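Local structure of polyketide biosynthesis cytochrome P450 PksS (Bacillus subtilis, 4YZR) at residues His99-Leu102 against Arg103-His107. The protein is a cytochrome P450 haem monooxygenase that acts on dihydrobacillaene in the biosynthesis of the antibiotic polyketide bacillaene. Residues are numbered along the deposited sequence; the frame is centred on the assembly and turned at random.
Sequences HTRL and RSLVH. With HEM (protoporphyrin IX containing Fe), chain C.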
ATOM      1  N   HIS A  99       9.617   0.892 -18.209  1.00 12.62           N
ATOM      2  CA  HIS A  99       8.590   1.331 -17.245  1.00 11.30           C
ATOM      3  C   HIS A  99       7.675   2.317 -17.899  1.00 13.63           C
ATOM      4  O   HIS A  99       6.421   2.275 -17.660  1.00 12.08           O
ATOM      5  CB  HIS A  99       9.265   1.945 -16.078  1.00 11.53           C
ATOM      6  CG  HIS A  99       8.280   2.635 -15.174  1.00 11.74           C
ATOM      7  ND1 HIS A  99       8.012   3.942 -15.296  1.00 12.33           N
ATOM      8  CD2 HIS A  99       7.475   2.144 -14.174  1.00 12.88           C
ATOM      9  CE1 HIS A  99       7.063   4.284 -14.401  1.00 13.01           C
ATOM     10  NE2 HIS A  99       6.749   3.192 -13.749  1.00 13.20           N
ATOM     11  N   THR A 100       8.144   3.239 -18.713  1.00 11.73           N
ATOM     12  CA  THR A 100       7.368   4.292 -19.250  1.00 12.89           C
ATOM     13  C   THR A 100       6.246   3.767 -20.118  1.00 14.11           C
ATOM     14  O   THR A 100       5.079   4.215 -20.041  1.00 13.62           O
ATOM     15  CB  THR A 100       8.283   5.247 -20.091  1.00 13.77           C
ATOM     16  OG1 THR A 100       9.420   5.521 -19.281  1.00 17.69           O
ATOM     17  CG2 THR A 100       7.588   6.468 -20.470  1.00 16.50           C
ATOM     18  N   ARG A 101       6.565   2.809 -20.929  1.00 13.24           N
ATOM     19  CA  ARG A 101       5.575   2.181 -21.803  1.00 13.66           C
ATOM     20  C   ARG A 101       4.497   1.481 -20.931  1.00 13.43           C
ATOM     21  O   ARG A 101       3.306   1.594 -21.249  1.00 14.68           O
ATOM     22  CB  ARG A 101       6.285   1.190 -22.741  1.00 15.51           C
ATOM     23  CG  ARG A 101       5.343   0.259 -23.398  1.00 16.97           C
ATOM     24  CD  ARG A 101       5.990  -0.657 -24.422  1.00 16.82           C
ATOM     25  NE  ARG A 101       5.054  -1.706 -24.819  1.00 17.83           N
ATOM     26  CZ  ARG A 101       4.869  -2.846 -24.140  1.00 18.64           C
ATOM     27  NH1 ARG A 101       5.571  -3.096 -23.053  1.00 17.51           N
ATOM     28  NH2 ARG A 101       3.936  -3.720 -24.506  1.00 19.32           N
ATOM     29  N   LEU A 102       4.929   0.627 -20.000  1.00 12.70           N
ATOM     30  CA  LEU A 102       3.931  -0.084 -19.180  1.00 12.18           C
ATOM     31  C   LEU A 102       3.036   0.912 -18.426  1.00 12.48           C
ATOM     32  O   LEU A 102       1.809   0.738 -18.426  1.00 12.85           O
ATOM     33  CB  LEU A 102       4.650  -0.998 -18.209  1.00 12.32           C
ATOM     34  CG  LEU A 102       5.423  -2.103 -18.838  1.00 13.40           C
ATOM     35  CD1 LEU A 102       6.191  -2.880 -17.769  1.00 16.30           C
ATOM     36  CD2 LEU A 102       4.505  -3.133 -19.524  1.00 14.06           C
ATOM     37  N   ARG A 103       3.565   1.962 -17.890  1.00 11.87           N
ATOM     38  CA  ARG A 103       2.761   2.920 -17.146  1.00 13.52           C
ATOM     39  C   ARG A 103       1.792   3.572 -18.085  1.00 16.14           C
ATOM     40  O   ARG A 103       0.636   3.800 -17.689  1.00 15.51           O
ATOM     41  CB  ARG A 103       3.603   3.890 -16.395  1.00 14.95           C
ATOM     42  CG  ARG A 103       2.713   4.696 -15.439  1.00 18.03           C
ATOM     43  CD  ARG A 103       3.259   5.020 -14.153  1.00 21.95           C
ATOM     44  NE  ARG A 103       2.345   5.866 -13.373  1.00 18.19           N
ATOM     45  CZ  ARG A 103       2.482   6.054 -12.068  1.00 18.84           C
ATOM     46  NH1 ARG A 103       3.321   5.332 -11.406  1.00 16.24           N
ATOM     47  NH2 ARG A 103       1.710   6.939 -11.495  1.00 21.10           N
ATOM     48  N   SER A 104       2.171   3.878 -19.348  1.00 14.36           N
ATOM     49  CA  SER A 104       1.263   4.586 -20.252  1.00 15.64           C
ATOM     50  C   SER A 104       0.123   3.716 -20.679  1.00 14.50           C
ATOM     51  O   SER A 104      -0.955   4.247 -20.964  1.00 17.35           O
ATOM     52  CB  SER A 104       2.007   4.985 -21.527  1.00 17.71           C
ATOM     53  OG  SER A 104       2.272   3.820 -22.386  1.00 23.06           O
ATOM     54  N   LEU A 105       0.233   2.437 -20.629  1.00 13.89           N
ATOM     55  CA  LEU A 105      -0.778   1.476 -20.980  1.00 13.24           C
ATOM     56  C   LEU A 105      -1.813   1.280 -19.866  1.00 16.80           C
ATOM     57  O   LEU A 105      -2.921   0.754 -20.110  1.00 21.04           O
ATOM     58  CB  LEU A 105      -0.178   0.154 -21.402  1.00 15.31           C
ATOM     59  CG  LEU A 105       0.374   0.154 -22.849  1.00 15.12           C
ATOM     60  CD1 LEU A 105       1.369  -0.880 -23.039  1.00 15.38           C
ATOM     61  CD2 LEU A 105      -0.749   0.012 -23.856  1.00 15.93           C
ATOM     62  N   VAL A 106      -1.482   1.553 -18.619  1.00 12.92           N
ATOM     63  CA  VAL A 106      -2.465   1.458 -17.550  1.00 13.51           C
ATOM     64  C   VAL A 106      -2.896   2.786 -17.119  1.00 13.88           C
ATOM     65  O   VAL A 106      -3.977   2.821 -16.473  1.00 16.54           O
ATOM     66  CB  VAL A 106      -1.918   0.591 -16.431  1.00 12.48           C
ATOM     67  CG1 VAL A 106      -0.704   1.150 -15.816  1.00 12.36           C
ATOM     68  CG2 VAL A 106      -2.948   0.266 -15.328  1.00 15.00           C
ATOM     69  N   HIS A 107      -2.169   3.838 -17.343  1.00 13.65           N
ATOM     70  CA  HIS A 107      -2.446   5.166 -16.819  1.00 19.08           C
ATOM     71  C   HIS A 107      -3.862   5.660 -16.864  1.00 22.28           C
ATOM     72  O   HIS A 107      -4.356   6.235 -15.935  1.00 17.97           O
ATOM     73  CB  HIS A 107      -1.527   6.159 -17.572  1.00 21.18           C
ATOM     74  CG  HIS A 107      -1.810   7.598 -17.338  1.00 25.00           C
ATOM     75  ND1 HIS A 107      -2.481   8.385 -18.240  1.00 27.64           N
ATOM     76  CD2 HIS A 107      -1.380   8.424 -16.367  1.00 29.85           C
ATOM     77  CE1 HIS A 107      -2.532   9.620 -17.781  1.00 26.18           C
ATOM     78  NE2 HIS A 107      -1.857   9.676 -16.659  1.00 31.90           N
TER
HETATM   79  CHA HEM C 502       3.321   2.049  -6.175  0.93  8.82           C
HETATM   80  CHB HEM C 502       1.790   3.058  -1.704  0.93  7.20           C
HETATM   81  CHC HEM C 502      -2.723   1.769  -2.976  0.93  7.08           C
HETATM   82  CHD HEM C 502      -1.123   0.634  -7.355  0.93  9.16           C
HETATM   83  C1A HEM C 502       3.312   2.414  -4.849  0.93  7.99           C
HETATM   84  C2A HEM C 502       4.428   2.931  -4.044  0.93  7.57           C
HETATM   85  C3A HEM C 502       4.005   3.138  -2.823  0.93  7.39           C
HETATM   86  C4A HEM C 502       2.566   2.862  -2.805  0.93  7.26           C
HETATM   87  CMA HEM C 502       4.803   3.538  -1.647  0.93  8.20           C
HETATM   88  CAA HEM C 502       5.874   3.031  -4.543  0.93  9.04           C
HETATM   89  CBA HEM C 502       6.646   1.819  -4.289  0.93 10.10           C
HETATM   90  CGA HEM C 502       8.180   1.808  -4.706  0.93 10.28           C
HETATM   91  O1A HEM C 502       8.794   0.767  -4.286  0.93 11.37           O
HETATM   92  O2A HEM C 502       8.526   2.773  -5.279  0.93 11.17           O
HETATM   93  C1B HEM C 502       0.425   2.783  -1.657  0.93  6.53           C
HETATM   94  C2B HEM C 502      -0.444   3.017  -0.551  0.93  6.25           C
HETATM   95  C3B HEM C 502      -1.716   2.667  -0.861  0.93  6.89           C
HETATM   96  C4B HEM C 502      -1.638   2.192  -2.243  0.93  6.77           C
HETATM   97  CMB HEM C 502       0.050   3.569   0.706  0.93  7.64           C
HETATM   98  CAB HEM C 502      -2.954   2.691  -0.103  0.93  7.88           C
HETATM   99  CBB HEM C 502      -3.095   3.445   0.931  0.93 13.04           C
HETATM  100  C1C HEM C 502      -2.746   1.374  -4.287  0.93  7.48           C
HETATM  101  C2C HEM C 502      -3.839   0.923  -5.055  0.93  7.93           C
HETATM  102  C3C HEM C 502      -3.387   0.590  -6.333  0.93  8.92           C
HETATM  103  C4C HEM C 502      -1.976   0.811  -6.305  0.93  7.84           C
HETATM  104  CMC HEM C 502      -5.249   0.999  -4.531  0.93  8.96           C
HETATM  105  CAC HEM C 502      -4.141   0.093  -7.472  0.93 10.30           C
HETATM  106  CBC HEM C 502      -5.226  -0.585  -7.371  0.93 16.19           C
HETATM  107  C1D HEM C 502       0.224   0.891  -7.444  0.93  8.11           C
HETATM  108  C2D HEM C 502       1.044   0.604  -8.596  0.93  9.68           C
HETATM  109  C3D HEM C 502       2.296   1.031  -8.258  0.93  8.96           C
HETATM  110  C4D HEM C 502       2.242   1.590  -6.893  0.93  8.13           C
HETATM  111  CMD HEM C 502       0.584   0.048  -9.926  0.93  9.90           C
HETATM  112  CAD HEM C 502       3.538   1.011  -9.112  0.93  9.65           C
HETATM  113  CBD HEM C 502       3.710   2.265  -9.910  0.93  9.97           C
HETATM  114  CGD HEM C 502       4.912   2.276 -10.905  0.93 10.07           C
HETATM  115  O1D HEM C 502       5.785   1.425 -10.703  0.93 11.16           O
HETATM  116  O2D HEM C 502       4.894   3.178 -11.764  0.93 12.42           O
HETATM  117  NA  HEM C 502       2.203   2.487  -4.067  0.93  7.60           N
HETATM  118  NB  HEM C 502      -0.360   2.323  -2.689  0.93  7.37           N
HETATM  119  NC  HEM C 502      -1.628   1.320  -5.073  0.93  8.26           N
HETATM  120  ND  HEM C 502       0.944   1.455  -6.418  0.93  8.19           N
HETATM  121 FE   HEM C 502       0.283   1.956  -4.598  0.93  7.61          FE
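In the haem-propionate site of this P450, His-99 and Arg-103, one turn apart on helix 98-106, converge on a single carboxylate oxygen. Both side chains leave the helix with CG anti to the backbone N (chi1 170° and -170°), which lays them side by side and pointing the same way. NE2 of His-99 donates an almost straight hydrogen bond of 2.7 Å to haem O2D, with the carboxylate carbon CGD in the plane of the ring at its edge. Arg-103, its chain bent at chi2, brings NH1 to the same O2D at 2.7 Å, the oxygen lying in the guanidinium plane. A histidine and an arginine spaced H-x-x-x-R in this helix, the C helix of the fold, are a familiar P450 pairing: both donate an N-H to O2D, the arginine's bond being more bent (148°), and arginine also brings a positive charge that would help offset the carboxylate. Arg-103 NH1 also bonds to the carbonyl of Phe-351, next to the presumed axial ligand Cys-352, while the ring of His-99 meets that of His-350 edge-to-face.

In the backbone between them, Arg-103 N bonds to His-99 O at 2.9 Å, one of the helical bonds of the turn that separates them. Arg-101 O takes two donors from the same face of its plane, Leu-105 N and Ser-104 OG. Serine's one-carbon side chain lets its hydroxyl fold back on the helix, Ser-104 OG lying 2.7 Å from Arg-101 O. The aliphatic Leu-105 sets CD1 over one face of the Arg-101 guanidinium, toward the rim, while NE bonds to Ser-224 and NH1 forms a salt bridge with Glu-230 of helix 228-259.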